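3-methyladenine dna-glycosylase (PDB 2JHN) belongs to the helix-hairpin-helix (HhH-GPD) superfamily of base excision DNA repair proteins, as an AlkA-type DNA glycosylase with an additional TATA-box binding protein-like domain. Local coordinates at residues K216-R220 and W221-L225; E120-A123 and K124-Q128; K75-Y79 and L80-N84; D28-S32 and G33-R37. The protein carries 1 engineered substitution. One frame throughout, in Å; residues are numbered along the deposited sequence.

Contact 1: residues K216-R220 and W221-L225. With NA (sodium ion), chain E.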
loop_
_atom_site.group_PDB
_atom_site.type_symbol
_atom_site.label_atom_id
_atom_site.label_comp_id
_atom_site.label_asym_id
_atom_site.label_seq_id
_atom_site.Cartn_x
_atom_site.Cartn_y
_atom_site.Cartn_z
ATOM N N LYS A 216 0.328 -21.163 7.942
ATOM C CA LYS A 216 -0.250 -21.975 6.868
ATOM C C LYS A 216 -1.266 -21.147 6.081
ATOM O O LYS A 216 -2.286 -20.692 6.624
ATOM C CB LYS A 216 -0.867 -23.269 7.417
ATOM C CG LYS A 216 -2.078 -23.042 8.302
ATOM C CD LYS A 216 -2.458 -24.280 9.155
ATOM C CE LYS A 216 -3.593 -23.938 10.110
ATOM N NZ LYS A 216 -3.132 -23.087 11.243
ATOM N N GLY A 217 -0.965 -20.924 4.808
ATOM C CA GLY A 217 -1.852 -20.169 3.935
ATOM C C GLY A 217 -1.180 -18.885 3.467
ATOM O O GLY A 217 -1.725 -18.157 2.618
ATOM N N ILE A 218 -0.008 -18.613 4.036
ATOM C CA ILE A 218 0.859 -17.530 3.545
ATOM C C ILE A 218 2.051 -18.175 2.835
ATOM O O ILE A 218 2.896 -18.782 3.484
ATOM C CB ILE A 218 1.344 -16.595 4.650
ATOM C CG1 ILE A 218 0.140 -15.951 5.379
ATOM C CG2 ILE A 218 2.278 -15.522 4.051
ATOM C CD1 ILE A 218 0.484 -14.875 6.410
ATOM N N GLY A 219 2.117 -18.008 1.520
ATOM C CA GLY A 219 3.252 -18.537 0.745
ATOM C C GLY A 219 4.148 -17.419 0.220
ATOM O O GLY A 219 4.101 -16.259 0.729
ATOM N N ARG A 220 4.941 -17.758 -0.802
ATOM C CA ARG A 220 5.975 -16.835 -1.298
ATOM C C ARG A 220 5.378 -15.501 -1.787
ATOM O O ARG A 220 5.875 -14.441 -1.412
ATOM C CB ARG A 220 6.802 -17.484 -2.403
ATOM C CG ARG A 220 7.847 -16.568 -2.958
ATOM C CD ARG A 220 8.802 -17.328 -3.876
ATOM N NE ARG A 220 10.030 -16.551 -3.989
ATOM C CZ ARG A 220 11.100 -16.919 -4.686
ATOM N NH1 ARG A 220 11.096 -18.078 -5.366
ATOM N NH2 ARG A 220 12.178 -16.120 -4.697
ATOM N N TRP A 221 4.321 -15.564 -2.602
ATOM C CA TRP A 221 3.743 -14.360 -3.188
ATOM C C TRP A 221 3.203 -13.415 -2.118
ATOM O O TRP A 221 3.579 -12.254 -2.092
ATOM C CB TRP A 221 2.652 -14.687 -4.220
ATOM C CG TRP A 221 1.903 -13.476 -4.665
ATOM C CD1 TRP A 221 2.414 -12.371 -5.318
ATOM C CD2 TRP A 221 0.514 -13.219 -4.470
ATOM N NE1 TRP A 221 1.409 -11.456 -5.545
ATOM C CE2 TRP A 221 0.236 -11.950 -5.036
ATOM C CE3 TRP A 221 -0.540 -13.951 -3.889
ATOM C CZ2 TRP A 221 -1.053 -11.384 -5.021
ATOM C CZ3 TRP A 221 -1.823 -13.397 -3.892
ATOM C CH2 TRP A 221 -2.065 -12.121 -4.448
ATOM N N THR A 222 2.355 -13.921 -1.224
ATOM C CA THR A 222 1.813 -13.097 -0.136
ATOM C C THR A 222 2.933 -12.522 0.740
ATOM O O THR A 222 2.876 -11.349 1.135
ATOM C CB THR A 222 0.851 -13.919 0.712
ATOM O OG1 THR A 222 -0.249 -14.311 -0.129
ATOM C CG2 THR A 222 0.359 -13.096 1.943
ATOM N N ALA A 223 3.949 -13.327 1.034
ATOM C CA ALA A 223 5.017 -12.872 1.940
ATOM C C ALA A 223 5.831 -11.745 1.249
ATOM O O ALA A 223 6.115 -10.682 1.859
ATOM C CB ALA A 223 5.916 -14.064 2.393
ATOM N N GLU A 224 6.181 -11.965 -0.017
ATOM C CA GLU A 224 6.944 -10.946 -0.777
ATOM C C GLU A 224 6.139 -9.678 -1.029
ATOM O O GLU A 224 6.706 -8.568 -0.968
ATOM C CB GLU A 224 7.529 -11.507 -2.076
ATOM C CG GLU A 224 8.553 -12.629 -1.808
ATOM C CD GLU A 224 9.201 -13.168 -3.059
ATOM O OE1 GLU A 224 8.653 -12.942 -4.176
ATOM O OE2 GLU A 224 10.288 -13.801 -2.902
ATOM N N LEU A 225 4.851 -9.823 -1.302
ATOM C CA LEU A 225 3.965 -8.643 -1.435
ATOM C C LEU A 225 3.935 -7.846 -0.107
ATOM O O LEU A 225 4.134 -6.629 -0.095
ATOM C CB LEU A 225 2.554 -9.074 -1.853
ATOM C CG LEU A 225 1.562 -8.021 -2.314
ATOM C CD1 LEU A 225 2.115 -7.388 -3.613
ATOM C CD2 LEU A 225 0.212 -8.741 -2.569
HETATM NA NA NA E . 3.075 -20.823 4.818
HETATM O O HOH W 1 1.320 -21.967 3.547
HETATM O O HOH W 2 1.212 -16.728 -1.249
HETATM O O HOH W 3 4.661 -21.842 3.138
#
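R220 and E224 stand one turn apart at the start of helix 220-229 and close that turn with a salt bridge. R220 has CG anti to its backbone N (chi1 179°) and an extended chain, which sends the guanidinium outward from the helix, where E224, one turn on, leans back to meet it. There NE donates to OE2 of E224 at 3.0 Å in a nearly straight bond (168°). OE2 lies in the guanidinium plane, yet the arginine meets that oxygen from above the carboxylate, the two flat groups being 73° apart. One oxygen therefore takes the bond, helped weakly by NH2 of R220, while OE1 is held by R263. Two arginines around one carboxylate probably keep it ionised. The backbone repeats the pairing, E224 N donating to R220 O at 2.9 Å.

The methyl of T222 meets I218, CG2 lying 3.7 Å from CG2 of I218, the side chains crossing at about a right angle. Threonine suits this spot because one branch is a methyl for I218 and the other a hydroxyl that bonds to Q129. G219 is the N-cap, and its carbonyl accepts A223 N at 3.0 Å. At G217 the backbone angles would jam a CB against the preceding carbonyl oxygen, which explains the glycine.

This is the hairpin of a helix-hairpin-helix motif. I218 O binds the sodium ion at 2.5 Å, together with the carbonyls of T213 and F215 and two waters. A223 packs on Y209, L212 and T213 of helix 205-213, W221 NE1 bonds to D240, and T222 faces A125 of helix 118-127.

Contact 2: residues E120-A123 and K124-Q128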
loop_
_atom_site.group_PDB
_atom_site.type_symbol
_atom_site.label_atom_id
_atom_site.label_comp_id
_atom_site.label_asym_id
_atom_site.label_seq_id
_atom_site.Cartn_x
_atom_site.Cartn_y
_atom_site.Cartn_z
ATOM N N GLU A 120 -2.605 -4.197 9.173
ATOM C CA GLU A 120 -3.436 -3.858 8.018
ATOM C C GLU A 120 -2.844 -4.432 6.720
ATOM O O GLU A 120 -3.575 -4.987 5.891
ATOM C CB GLU A 120 -3.643 -2.346 7.938
ATOM C CG GLU A 120 -4.375 -1.875 6.666
ATOM C CD GLU A 120 -4.383 -0.358 6.499
ATOM O OE1 GLU A 120 -3.825 0.369 7.350
ATOM O OE2 GLU A 120 -4.970 0.094 5.467
ATOM N N GLY A 121 -1.532 -4.278 6.540
ATOM C CA GLY A 121 -0.842 -4.797 5.340
ATOM C C GLY A 121 -0.980 -6.304 5.185
ATOM O O GLY A 121 -1.284 -6.790 4.092
ATOM N N ILE A 122 -0.777 -7.055 6.276
ATOM C CA ILE A 122 -0.955 -8.514 6.204
ATOM C C ILE A 122 -2.408 -8.913 5.894
ATOM O O ILE A 122 -2.649 -9.730 4.996
ATOM C CB ILE A 122 -0.434 -9.272 7.481
ATOM C CG1 ILE A 122 1.065 -9.006 7.692
ATOM C CG2 ILE A 122 -0.711 -10.802 7.339
ATOM C CD1 ILE A 122 1.580 -9.439 9.084
ATOM N N ALA A 123 -3.359 -8.325 6.626
ATOM C CA ALA A 123 -4.771 -8.630 6.450
ATOM C C ALA A 123 -5.179 -8.378 4.994
ATOM O O ALA A 123 -5.791 -9.247 4.335
ATOM C CB ALA A 123 -5.633 -7.795 7.428
ATOM N N LYS A 124 -4.812 -7.220 4.454
ATOM C CA LYS A 124 -5.199 -6.913 3.076
ATOM C C LYS A 124 -4.525 -7.850 2.051
ATOM O O LYS A 124 -5.157 -8.252 1.055
ATOM C CB LYS A 124 -4.987 -5.411 2.748
ATOM C CG LYS A 124 -5.920 -4.477 3.532
ATOM C CD LYS A 124 -5.739 -3.007 3.162
ATOM C CE LYS A 124 -7.026 -2.442 2.565
ATOM N NZ LYS A 124 -6.927 -1.060 1.928
ATOM N N ALA A 125 -3.272 -8.245 2.312
ATOM C CA ALA A 125 -2.582 -9.172 1.408
ATOM C C ALA A 125 -3.302 -10.540 1.357
ATOM O O ALA A 125 -3.426 -11.150 0.296
ATOM C CB ALA A 125 -1.083 -9.329 1.797
ATOM N N ILE A 126 -3.784 -10.980 2.515
ATOM C CA ILE A 126 -4.536 -12.199 2.636
ATOM C C ILE A 126 -5.880 -12.093 1.902
ATOM O O ILE A 126 -6.249 -12.994 1.129
ATOM C CB ILE A 126 -4.764 -12.553 4.123
ATOM C CG1 ILE A 126 -3.453 -12.983 4.793
ATOM C CG2 ILE A 126 -5.835 -13.695 4.247
ATOM C CD1 ILE A 126 -3.559 -13.032 6.325
ATOM N N ILE A 127 -6.595 -10.990 2.148
ATOM C CA ILE A 127 -7.864 -10.710 1.439
ATOM C C ILE A 127 -7.721 -10.828 -0.082
ATOM O O ILE A 127 -8.569 -11.439 -0.757
ATOM C CB ILE A 127 -8.463 -9.347 1.863
ATOM C CG1 ILE A 127 -8.896 -9.400 3.350
ATOM C CG2 ILE A 127 -9.628 -8.905 0.917
ATOM C CD1 ILE A 127 -9.279 -8.033 3.935
ATOM N N GLN A 128 -6.636 -10.283 -0.614
ATOM C CA GLN A 128 -6.359 -10.318 -2.041
ATOM C C GLN A 128 -6.077 -11.700 -2.673
ATOM O O GLN A 128 -6.102 -11.827 -3.890
ATOM C CB GLN A 128 -5.206 -9.373 -2.331
ATOM C CG GLN A 128 -5.225 -8.770 -3.719
ATOM C CD GLN A 128 -3.905 -8.155 -4.042
ATOM O OE1 GLN A 128 -3.307 -7.461 -3.207
ATOM N NE2 GLN A 128 -3.417 -8.415 -5.255
HETATM O O HOH W 4 -4.886 0.194 3.032
#
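E120 sends CG anti to its backbone N (chi1 174°), whereas K124 sets its CG anti to its own carbonyl carbon (chi1 -67°), and the pair of choices brings both chains onto one flank of helix 118-127, side by side and pointing the same way. The lysine is then bent at chi3 (118°). Their aliphatic portions touch first, E120 CG lying 3.9 Å from K124 CD. At the ends, OE2 of E120 and NZ of K124 remain 4.2 Å apart, too far for a salt bridge. A water lies between them, but its separations are so short that its exact placing is doubtful. The firmer partners are elsewhere: NZ donates to the carbonyl of T26, and OE1 of E120 accepts M116 N and pairs with one conformer of R37.

On the nearly opposite side of the helix, I122 and I126 make the apolar counterpart, with I122 CG2 3.8 Å from I126 CD1. I126 also drapes over the backbone, its CG1 resting 3.4 Å from I122 O, the same carbonyl that accepts I126 N at 3.0 Å. K124 N to E120 O (2.9 Å) and I127 N to A123 O (2.9 Å) continue the alpha-helical pattern.

The small A125 meets T222 and V226 of helix 220-229, while the larger I126 and I127 pack on helix 182-192. The chemistry is thus divided. Isoleucines and alanines bury one part of the helix among its neighbours, while at the other the carboxylate of E120, near R37 and K124, is probably ionised and helps tie this helix to the N-terminal domain.

Contact 3: residues K75-Y79 and L80-N84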
loop_
_atom_site.group_PDB
_atom_site.type_symbol
_atom_site.label_atom_id
_atom_site.label_comp_id
_atom_site.label_asym_id
_atom_site.label_seq_id
_atom_site.Cartn_x
_atom_site.Cartn_y
_atom_site.Cartn_z
ATOM N N LYS A 75 4.789 9.286 9.652
ATOM C CA LYS A 75 3.851 8.261 9.155
ATOM C C LYS A 75 3.345 8.642 7.767
ATOM O O LYS A 75 3.284 7.792 6.881
ATOM C CB LYS A 75 2.660 8.088 10.087
ATOM C CG LYS A 75 2.932 7.352 11.434
ATOM C CD LYS A 75 1.594 7.235 12.230
ATOM C CE LYS A 75 1.500 5.946 13.090
ATOM N NZ LYS A 75 0.087 5.686 13.602
ATOM N N LEU A 76 2.989 9.916 7.571
ATOM C CA LEU A 76 2.432 10.334 6.269
ATOM C C LEU A 76 3.474 10.380 5.149
ATOM O O LEU A 76 3.163 10.053 3.999
ATOM C CB LEU A 76 1.727 11.683 6.365
ATOM C CG LEU A 76 0.520 11.698 7.317
ATOM C CD1 LEU A 76 0.020 13.142 7.460
ATOM C CD2 LEU A 76 -0.581 10.777 6.821
ATOM N N VAL A 77 4.685 10.819 5.479
ATOM C CA VAL A 77 5.780 10.853 4.505
ATOM C C VAL A 77 6.046 9.431 3.971
ATOM O O VAL A 77 6.180 9.218 2.765
ATOM C CB VAL A 77 7.061 11.441 5.119
ATOM C CG1 VAL A 77 8.294 11.172 4.212
ATOM C CG2 VAL A 77 6.883 12.967 5.363
ATOM N N GLU A 78 6.120 8.478 4.883
ATOM C CA GLU A 78 6.388 7.079 4.535
ATOM C C GLU A 78 5.186 6.458 3.763
ATOM O O GLU A 78 5.357 5.736 2.756
ATOM C CB GLU A 78 6.671 6.301 5.816
ATOM C CG GLU A 78 7.012 4.827 5.536
ATOM C CD GLU A 78 7.114 4.006 6.793
ATOM O OE1 GLU A 78 6.302 4.222 7.732
ATOM O OE2 GLU A 78 7.990 3.111 6.825
ATOM N N TYR A 79 3.972 6.716 4.239
ATOM C CA TYR A 79 2.782 6.101 3.634
ATOM C C TYR A 79 2.459 6.634 2.218
ATOM O O TYR A 79 2.118 5.870 1.296
ATOM C CB TYR A 79 1.573 6.310 4.547
ATOM C CG TYR A 79 0.276 5.765 3.981
ATOM C CD1 TYR A 79 0.005 4.392 4.035
ATOM C CD2 TYR A 79 -0.702 6.622 3.425
ATOM C CE1 TYR A 79 -1.180 3.856 3.535
ATOM C CE2 TYR A 79 -1.904 6.093 2.919
ATOM C CZ TYR A 79 -2.134 4.701 2.996
ATOM O OH TYR A 79 -3.295 4.112 2.510
ATOM N N LEU A 80 2.524 7.947 2.077
ATOM C CA LEU A 80 2.201 8.609 0.797
ATOM C C LEU A 80 3.397 8.612 -0.156
ATOM O O LEU A 80 3.228 8.880 -1.343
ATOM C CB LEU A 80 1.715 10.057 1.048
ATOM C CG LEU A 80 0.451 10.212 1.934
ATOM C CD1 LEU A 80 0.277 11.675 2.394
ATOM C CD2 LEU A 80 -0.783 9.733 1.206
ATOM N N GLY A 81 4.591 8.313 0.367
ATOM C CA GLY A 81 5.799 8.244 -0.467
ATOM C C GLY A 81 6.290 9.641 -0.884
ATOM O O GLY A 81 6.456 9.907 -2.075
ATOM N N LEU A 82 6.522 10.520 0.093
ATOM C CA LEU A 82 6.836 11.931 -0.259
ATOM C C LEU A 82 8.328 12.254 -0.324
ATOM O O LEU A 82 8.707 13.425 -0.584
ATOM C CB LEU A 82 6.133 12.902 0.682
ATOM C CG LEU A 82 4.632 12.763 0.785
ATOM C CD1 LEU A 82 4.076 13.614 1.907
ATOM C CD2 LEU A 82 3.916 13.052 -0.571
ATOM N N GLN A 83 9.160 11.230 -0.123
ATOM C CA GLN A 83 10.622 11.397 -0.036
ATOM C C GLN A 83 11.196 11.814 -1.391
ATOM O O GLN A 83 10.688 11.437 -2.436
ATOM C CB GLN A 83 11.312 10.097 0.419
ATOM C CG GLN A 83 10.753 9.456 1.684
ATOM C CD GLN A 83 9.629 8.432 1.410
ATOM O OE1 GLN A 83 9.005 8.410 0.329
ATOM N NE2 GLN A 83 9.387 7.573 2.392
ATOM N N ASN A 84 12.294 12.566 -1.329
ATOM C CA ASN A 84 13.005 13.092 -2.477
ATOM C C ASN A 84 13.294 12.003 -3.534
ATOM O O ASN A 84 14.014 11.042 -3.247
ATOM C CB ASN A 84 14.307 13.740 -1.964
ATOM C CG ASN A 84 15.107 14.416 -3.055
ATOM O OD1 ASN A 84 14.805 14.306 -4.244
ATOM N ND2 ASN A 84 16.143 15.152 -2.640
HETATM O O HOH W 5 7.672 5.116 1.626
#
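L80 presses back on the last turn of helix 69-80. Its CB lies 3.3 Å from L76 O, the carbonyl that accepts L80 N at 2.9 Å, and its CD2 reaches 3.8 Å from CD2 of Y79, the two side chains crossing obliquely. V77 meets the chain as it leaves: its CG1 is 3.9 Å from CG of Q83, and its carbonyl accepts L82 N at 3.0 Å, in the carbonyl plane on a lone pair (164° at the hydrogen).

That bond links residues five apart and is the 6→1 bond of a Schellman-like ending. G81, with positive phi, turns the chain as glycine does most easily, and V77 and L82 supply the apolar pair expected across such an ending. Instead of making the usual 5→2 bond to E78 O, G81 N turns weakly to V77 O.

Q83 is bent at chi2 (91°), which folds its amide back along the helix end. NE2 donates a hydrogen bond to a water at 3.1 Å, and that water in turn donates to E78 O at 2.6 Å, bridging the amide to a carbonyl of the last turn.

Farther out, K15 holds the carbonyl of G81, E78 forms a salt bridge with K201, and Y79 OH bonds to D28, while L76 packs on W35 of the sheet.

Contact 4: residues D28-S32 and G33-R37. With NA (sodium ion), chain F.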
loop_
_atom_site.group_PDB
_atom_site.type_symbol
_atom_site.label_atom_id
_atom_site.label_comp_id
_atom_site.label_asym_id
_atom_site.label_seq_id
_atom_site.Cartn_x
_atom_site.Cartn_y
_atom_site.Cartn_z
ATOM N N ASP A 28 -9.166 4.421 3.412
ATOM C CA ASP A 28 -8.862 5.753 2.882
ATOM C C ASP A 28 -10.042 6.255 2.057
ATOM O O ASP A 28 -10.637 5.484 1.284
ATOM C CB ASP A 28 -7.638 5.733 1.956
ATOM C CG ASP A 28 -6.453 5.017 2.569
ATOM O OD1 ASP A 28 -5.446 5.706 2.795
ATOM O OD2 ASP A 28 -6.558 3.778 2.809
ATOM N N VAL A 29 -10.308 7.546 2.190
ATOM C CA VAL A 29 -11.242 8.267 1.326
ATOM C C VAL A 29 -10.522 9.436 0.671
ATOM O O VAL A 29 -9.806 10.192 1.337
ATOM C CB VAL A 29 -12.499 8.784 2.118
ATOM C CG1 VAL A 29 -13.411 9.631 1.220
ATOM C CG2 VAL A 29 -13.316 7.613 2.649
ATOM N N VAL A 30 -10.720 9.560 -0.635
ATOM C CA VAL A 30 -10.180 10.678 -1.386
ATOM C C VAL A 30 -11.373 11.358 -2.070
ATOM O O VAL A 30 -12.092 10.742 -2.862
ATOM C CB VAL A 30 -9.131 10.222 -2.410
ATOM C CG1 VAL A 30 -8.585 11.438 -3.155
ATOM C CG2 VAL A 30 -7.982 9.469 -1.698
ATOM N N GLU A 31 -11.608 12.605 -1.701
ATOM C CA GLU A 31 -12.772 13.352 -2.216
ATOM C C GLU A 31 -12.270 14.719 -2.598
ATOM O O GLU A 31 -11.704 15.414 -1.772
ATOM C CB GLU A 31 -13.866 13.471 -1.161
ATOM C CG GLU A 31 -14.669 12.173 -0.902
ATOM C CD GLU A 31 -15.727 12.308 0.218
ATOM O OE1 GLU A 31 -15.784 13.344 0.928
ATOM O OE2 GLU A 31 -16.505 11.347 0.386
ATOM N N SER A 32 -12.454 15.075 -3.870
ATOM C CA SER A 32 -11.957 16.337 -4.443
ATOM C C SER A 32 -10.498 16.600 -4.125
ATOM O O SER A 32 -10.120 17.702 -3.698
ATOM C CB SER A 32 -12.842 17.525 -4.049
ATOM O OG SER A 32 -14.163 17.328 -4.517
ATOM N N GLY A 33 -9.677 15.565 -4.310
ATOM C CA GLY A 33 -8.233 15.684 -4.139
ATOM C C GLY A 33 -7.762 15.838 -2.701
ATOM O O GLY A 33 -6.622 16.207 -2.473
ATOM N N VAL A 34 -8.653 15.591 -1.738
ATOM C CA VAL A 34 -8.280 15.612 -0.336
ATOM C C VAL A 34 -8.356 14.184 0.189
ATOM O O VAL A 34 -9.407 13.561 0.125
ATOM C CB VAL A 34 -9.203 16.538 0.515
ATOM C CG1 VAL A 34 -8.791 16.483 1.936
ATOM C CG2 VAL A 34 -9.144 17.992 -0.016
ATOM N N TRP A 35 -7.225 13.685 0.681
ATOM C CA TRP A 35 -7.106 12.345 1.253
ATOM C C TRP A 35 -7.409 12.382 2.751
ATOM O O TRP A 35 -6.971 13.309 3.453
ATOM C CB TRP A 35 -5.669 11.846 1.039
ATOM C CG TRP A 35 -5.300 10.568 1.768
ATOM C CD1 TRP A 35 -5.408 9.293 1.300
ATOM C CD2 TRP A 35 -4.746 10.466 3.087
ATOM N NE1 TRP A 35 -4.976 8.401 2.250
ATOM C CE2 TRP A 35 -4.562 9.088 3.356
ATOM C CE3 TRP A 35 -4.424 11.404 4.081
ATOM C CZ2 TRP A 35 -4.032 8.619 4.555
ATOM C CZ3 TRP A 35 -3.897 10.930 5.304
ATOM C CH2 TRP A 35 -3.702 9.548 5.524
ATOM N N ARG A 36 -8.113 11.367 3.259
ATOM C CA ARG A 36 -8.289 11.261 4.699
ATOM C C ARG A 36 -8.512 9.855 5.215
ATOM O O ARG A 36 -9.001 8.974 4.491
ATOM C CB ARG A 36 -9.443 12.165 5.208
ATOM C CG ARG A 36 -10.817 11.668 4.884
ATOM C CD ARG A 36 -11.873 12.774 5.214
ATOM N NE ARG A 36 -13.194 12.168 5.249
ATOM C CZ ARG A 36 -14.027 12.100 4.215
ATOM N NH1 ARG A 36 -13.716 12.641 3.043
ATOM N NH2 ARG A 36 -15.195 11.494 4.363
ATOM N N ARG A 37 -8.144 9.667 6.478
ATOM C CA ARG A 37 -8.454 8.449 7.233
ATOM C C ARG A 37 -8.280 8.683 8.714
ATOM O O ARG A 37 -7.721 9.699 9.134
ATOM C CB ARG A 37 -7.606 7.247 6.776
ATOM C CG ARG A 37 -6.149 7.294 7.112
ATOM C CD ARG A 37 -5.465 6.030 6.522
ATOM N NE ARG A 37 -5.498 4.880 7.433
ATOM C CZ ARG A 37 -5.214 3.622 7.076
ATOM N NH1 ARG A 37 -4.897 3.316 5.814
ATOM N NH2 ARG A 37 -5.261 2.660 7.980
HETATM NA NA NA F . -11.001 4.546 -0.765
HETATM O O HOH W 6 -9.099 4.479 -1.660
#
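A tight beta hairpin joins E31 to V34 through a type I' turn with S32 and G33 at its corners. It needs positive phi at both, easy for G33 but costlier for S32. Strands 29-31 and 34-37 run antiparallel, V29 pairing with R36 and E31 with V34 as hydrogen-bonded pairs: V29 N reaches R36 O at 3.0 Å, and V34 N reaches E31 O at 3.1 Å.

On the face of V29, E31, V34 and R36, the arginine sits with CG between its backbone N and carbonyl carbon (chi1 74°), which lays its extended chain alongside V29. V29 CG1 lies over the guanidinium, 3.5 Å from NH1. The same NH1 donates to OE1 of E31 at 3.0 Å, meeting it from above the carboxylate, with the two planes 64° apart. R36 NE bonds to K157 O, reaching the two-stranded sheet 150-159.

Strand 29-31 is an outermost strand of the five-stranded antiparallel sheet in the TATA-box binding protein-like domain, and strand 34-41 lies between it and strand 44-54.

Across the sheet V30 and W35 pack together, V30 CG2 touching the ring edge at CD1 (4.0 Å), with M16 of helix 12-17 beside both. W35 NE1 donates to D28 OD1 at 2.8 Å, using the anti lone pair, while carboxylate and indole are turned 49° apart; Y79 OH bonds to the same oxygen. In one of its two conformers R37 approaches D28 OD2 and pairs NH2 with E120. D28 O binds the sodium ion at 2.3 Å, alongside L21, L24 and T26.

In the fold
Along the chain the order is contact 4, contact 3, contact 2, contact 1, each following the one before without overlap. Contacts 3 and 4, with centres 16 Å apart, belong to the TATA-box binding protein-like domain: helix 69-80 lies against the hairpin's sheet and touches it through L76, Y79 and W35. Contacts 1 and 2 have centres only 10 Å apart, where helices 118-127 and 220-229 pack together. Helix 118-127 bridges the halves, since its E120 end meets strand 34-41 of contact 4, about 21 Å away between centres, and its Q128 end meets W221 and L225. One helix thus connects the N-terminal sheet to the helix-hairpin-helix region, with contacts 1 and 4 about 30 Å apart between centres.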